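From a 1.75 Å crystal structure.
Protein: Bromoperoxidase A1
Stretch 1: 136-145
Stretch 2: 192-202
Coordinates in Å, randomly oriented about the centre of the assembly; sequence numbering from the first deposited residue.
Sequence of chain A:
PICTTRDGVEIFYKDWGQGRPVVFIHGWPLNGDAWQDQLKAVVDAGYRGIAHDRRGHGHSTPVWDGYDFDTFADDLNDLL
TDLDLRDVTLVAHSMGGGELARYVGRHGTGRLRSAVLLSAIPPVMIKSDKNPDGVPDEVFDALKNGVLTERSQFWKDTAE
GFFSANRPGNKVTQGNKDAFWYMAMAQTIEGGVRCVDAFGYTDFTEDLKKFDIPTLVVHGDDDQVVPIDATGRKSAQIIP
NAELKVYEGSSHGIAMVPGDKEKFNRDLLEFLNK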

# COMPACT_ATOMS: atom_id res chain seq x y z
N PRO A 136 -15.20 11.89 -4.06
CA PRO A 136 -15.38 13.34 -4.18
C PRO A 136 -14.29 14.13 -3.51
O PRO A 136 -13.78 13.72 -2.44
CB PRO A 136 -16.73 13.59 -3.50
CG PRO A 136 -17.36 12.30 -3.23
CD PRO A 136 -16.30 11.22 -3.35
N ASP A 137 -14.00 15.36 -3.97
CA ASP A 137 -12.98 16.18 -3.35
C ASP A 137 -13.22 16.43 -1.86
O ASP A 137 -12.25 16.55 -1.10
CB ASP A 137 -12.93 17.61 -3.88
CG ASP A 137 -12.28 17.76 -5.22
OD1 ASP A 137 -11.04 17.84 -5.28
OD2 ASP A 137 -13.11 17.83 -6.15
N GLU A 138 -14.48 16.58 -1.45
CA GLU A 138 -14.81 16.86 -0.06
C GLU A 138 -14.24 15.79 0.88
O GLU A 138 -13.95 16.10 2.06
CB GLU A 138 -16.30 16.89 0.21
CG GLU A 138 -17.29 17.69 -0.57
CD GLU A 138 -18.66 17.02 -0.58
OE1 GLU A 138 -18.75 15.79 -0.78
OE2 GLU A 138 -19.68 17.73 -0.40
N VAL A 139 -14.17 14.55 0.44
CA VAL A 139 -13.61 13.49 1.30
C VAL A 139 -12.14 13.76 1.58
O VAL A 139 -11.68 13.63 2.74
CB VAL A 139 -13.84 12.12 0.63
CG1 VAL A 139 -13.04 11.02 1.34
CG2 VAL A 139 -15.34 11.81 0.68
N PHE A 140 -11.38 14.11 0.56
CA PHE A 140 -9.94 14.37 0.76
C PHE A 140 -9.76 15.60 1.62
O PHE A 140 -8.89 15.67 2.51
CB PHE A 140 -9.25 14.55 -0.60
CG PHE A 140 -9.40 13.27 -1.39
CD1 PHE A 140 -8.93 12.07 -0.91
CD2 PHE A 140 -9.98 13.28 -2.63
CE1 PHE A 140 -9.04 10.90 -1.62
CE2 PHE A 140 -10.10 12.11 -3.37
CZ PHE A 140 -9.62 10.91 -2.89
N ASP A 141 -10.63 16.61 1.39
CA ASP A 141 -10.54 17.80 2.27
C ASP A 141 -10.72 17.38 3.72
O ASP A 141 -10.03 17.92 4.61
CB ASP A 141 -11.61 18.82 1.91
CG ASP A 141 -11.40 19.49 0.57
OD1 ASP A 141 -10.28 19.50 0.05
OD2 ASP A 141 -12.41 20.02 0.03
N ALA A 142 -11.71 16.54 4.02
CA ALA A 142 -12.04 16.09 5.35
C ALA A 142 -10.88 15.28 5.95
O ALA A 142 -10.60 15.44 7.15
CB ALA A 142 -13.30 15.23 5.44
N LEU A 143 -10.23 14.43 5.15
CA LEU A 143 -9.06 13.72 5.73
C LEU A 143 -7.98 14.69 6.16
O LEU A 143 -7.38 14.52 7.24
CB LEU A 143 -8.46 12.74 4.72
CG LEU A 143 -9.47 11.67 4.29
CD1 LEU A 143 -8.80 10.82 3.19
CD2 LEU A 143 -9.84 10.73 5.44
N LYS A 144 -7.67 15.69 5.32
CA LYS A 144 -6.60 16.60 5.66
C LYS A 144 -7.00 17.46 6.87
O LYS A 144 -6.13 17.68 7.75
CB LYS A 144 -6.24 17.54 4.50
CG LYS A 144 -5.59 16.79 3.34
CD LYS A 144 -5.29 17.78 2.21
CE LYS A 144 -6.55 17.94 1.36
NZ LYS A 144 -6.20 18.82 0.19
N ASN A 145 -8.26 17.88 6.92
CA ASN A 145 -8.70 18.68 8.08
C ASN A 145 -8.69 17.85 9.36
O ASN A 145 -8.42 18.41 10.42
CB ASN A 145 -10.11 19.24 7.87
CG ASN A 145 -10.46 20.28 8.93
OD1 ASN A 145 -11.61 20.63 9.18
ND2 ASN A 145 -9.47 20.81 9.64
N GLY A 192 1.26 13.04 6.83
CA GLY A 192 -0.16 12.78 7.03
C GLY A 192 -1.00 13.54 6.00
O GLY A 192 -1.78 12.96 5.22
N VAL A 193 -0.79 14.85 5.94
CA VAL A 193 -1.57 15.67 4.98
C VAL A 193 -1.08 15.63 3.55
O VAL A 193 -1.91 15.47 2.63
CB VAL A 193 -1.58 17.15 5.45
CG1 VAL A 193 -2.18 17.25 6.86
CG2 VAL A 193 -0.21 17.77 5.41
N ARG A 194 0.21 15.63 3.24
CA ARG A 194 0.68 15.68 1.87
C ARG A 194 0.40 14.36 1.14
O ARG A 194 0.19 14.38 -0.09
CB ARG A 194 2.19 15.90 1.76
CG ARG A 194 2.66 17.28 2.18
CD ARG A 194 2.56 18.24 0.97
NE ARG A 194 1.15 18.56 0.76
CZ ARG A 194 0.49 19.46 1.49
NH1 ARG A 194 1.16 20.10 2.45
NH2 ARG A 194 -0.80 19.74 1.28
N CYS A 195 0.42 13.25 1.91
CA CYS A 195 0.09 12.00 1.20
C CYS A 195 -1.35 12.02 0.72
O CYS A 195 -1.61 11.37 -0.33
CB CYS A 195 0.23 10.81 2.18
SG CYS A 195 1.99 10.35 2.34
N VAL A 196 -2.29 12.66 1.38
CA VAL A 196 -3.67 12.74 0.91
C VAL A 196 -3.73 13.41 -0.47
O VAL A 196 -4.39 12.91 -1.39
CB VAL A 196 -4.57 13.51 1.88
CG1 VAL A 196 -6.01 13.54 1.37
CG2 VAL A 196 -4.52 12.78 3.24
N ASP A 197 -3.06 14.55 -0.60
CA ASP A 197 -3.00 15.25 -1.88
C ASP A 197 -2.41 14.31 -2.94
O ASP A 197 -2.87 14.30 -4.09
CB ASP A 197 -2.14 16.51 -1.84
CG ASP A 197 -2.81 17.68 -1.14
OD1 ASP A 197 -4.03 17.70 -1.01
OD2 ASP A 197 -2.10 18.60 -0.70
N ALA A 198 -1.34 13.61 -2.57
CA ALA A 198 -0.75 12.74 -3.58
C ALA A 198 -1.70 11.59 -3.91
O ALA A 198 -1.79 11.30 -5.12
CB ALA A 198 0.59 12.18 -3.09
N PHE A 199 -2.25 10.88 -2.93
CA PHE A 199 -3.01 9.68 -3.34
C PHE A 199 -4.38 9.99 -3.90
O PHE A 199 -4.91 9.18 -4.66
CB PHE A 199 -3.08 8.66 -2.21
CG PHE A 199 -3.91 8.91 -0.99
CD1 PHE A 199 -5.27 9.07 -1.00
CD2 PHE A 199 -3.27 8.84 0.26
CE1 PHE A 199 -6.02 9.20 0.16
CE2 PHE A 199 -4.01 9.01 1.41
CZ PHE A 199 -5.36 9.17 1.40
N GLY A 200 -4.93 11.17 -3.58
CA GLY A 200 -6.28 11.49 -4.03
C GLY A 200 -6.25 11.86 -5.53
O GLY A 200 -7.25 11.62 -6.19
N TYR A 201 -5.18 12.52 -5.94
CA TYR A 201 -5.25 13.23 -7.24
C TYR A 201 -4.31 12.71 -8.29
O TYR A 201 -4.40 13.15 -9.46
CB TYR A 201 -4.98 14.73 -6.95
CG TYR A 201 -6.12 15.33 -6.13
CD1 TYR A 201 -7.25 15.88 -6.71
CD2 TYR A 201 -6.04 15.32 -4.73
CE1 TYR A 201 -8.30 16.37 -5.96
CE2 TYR A 201 -7.09 15.80 -3.97
CZ TYR A 201 -8.19 16.37 -4.58
OH TYR A 201 -9.21 16.82 -3.77
N THR A 202 -3.36 11.84 -7.95
CA THR A 202 -2.38 11.41 -8.96
C THR A 202 -2.98 10.34 -9.85
O THR A 202 -3.61 9.42 -9.35
CB THR A 202 -1.10 10.88 -8.29
OG1 THR A 202 -0.53 11.90 -7.44
CG2 THR A 202 -0.06 10.44 -9.31
O HOH W 1 -8.43 18.16 -1.24

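The ring of F140 packs directly over the backbone of G200: G200 CA lies 3.8 Å from the centroid of the F140 ring and 3.6 Å from F140 CZ, a CH-pi contact over the ring face. The absence of a side chain makes room for this approach, since a CB modelled on G200 would lie only 3.1 Å from F140 CD1. F140 is thus a knob in a hole formed by V196, F199, G200 and Y201.

The two helices run nearly antiparallel, at 167°, with their axes 9.1 Å apart at closest approach. Apolar contacts continue along the interface, where L143 CB meets V196 CG2 at 4.2 Å and L143 CD1 reaches the edge of the F199 ring, 4.2 Å from F199 CZ. The aliphatic part of K144 joins them, its CG 3.7 Å from V196 CB.

Polar groups bond beside this apolar core. K144 extends its ammonium group to D197, forming a salt bridge of 2.7 Å between K144 NZ and D197 OD1; the other carboxylate oxygen, D197 OD2, accepts from R194 NH2 at 2.6 Å, so one aspartate answers two cations. Y201 OH donates to D137 OD1 at 2.6 Å. A water links these two polar sites, donating to Y201 OH and D141 OD1 while accepting from K144 NZ.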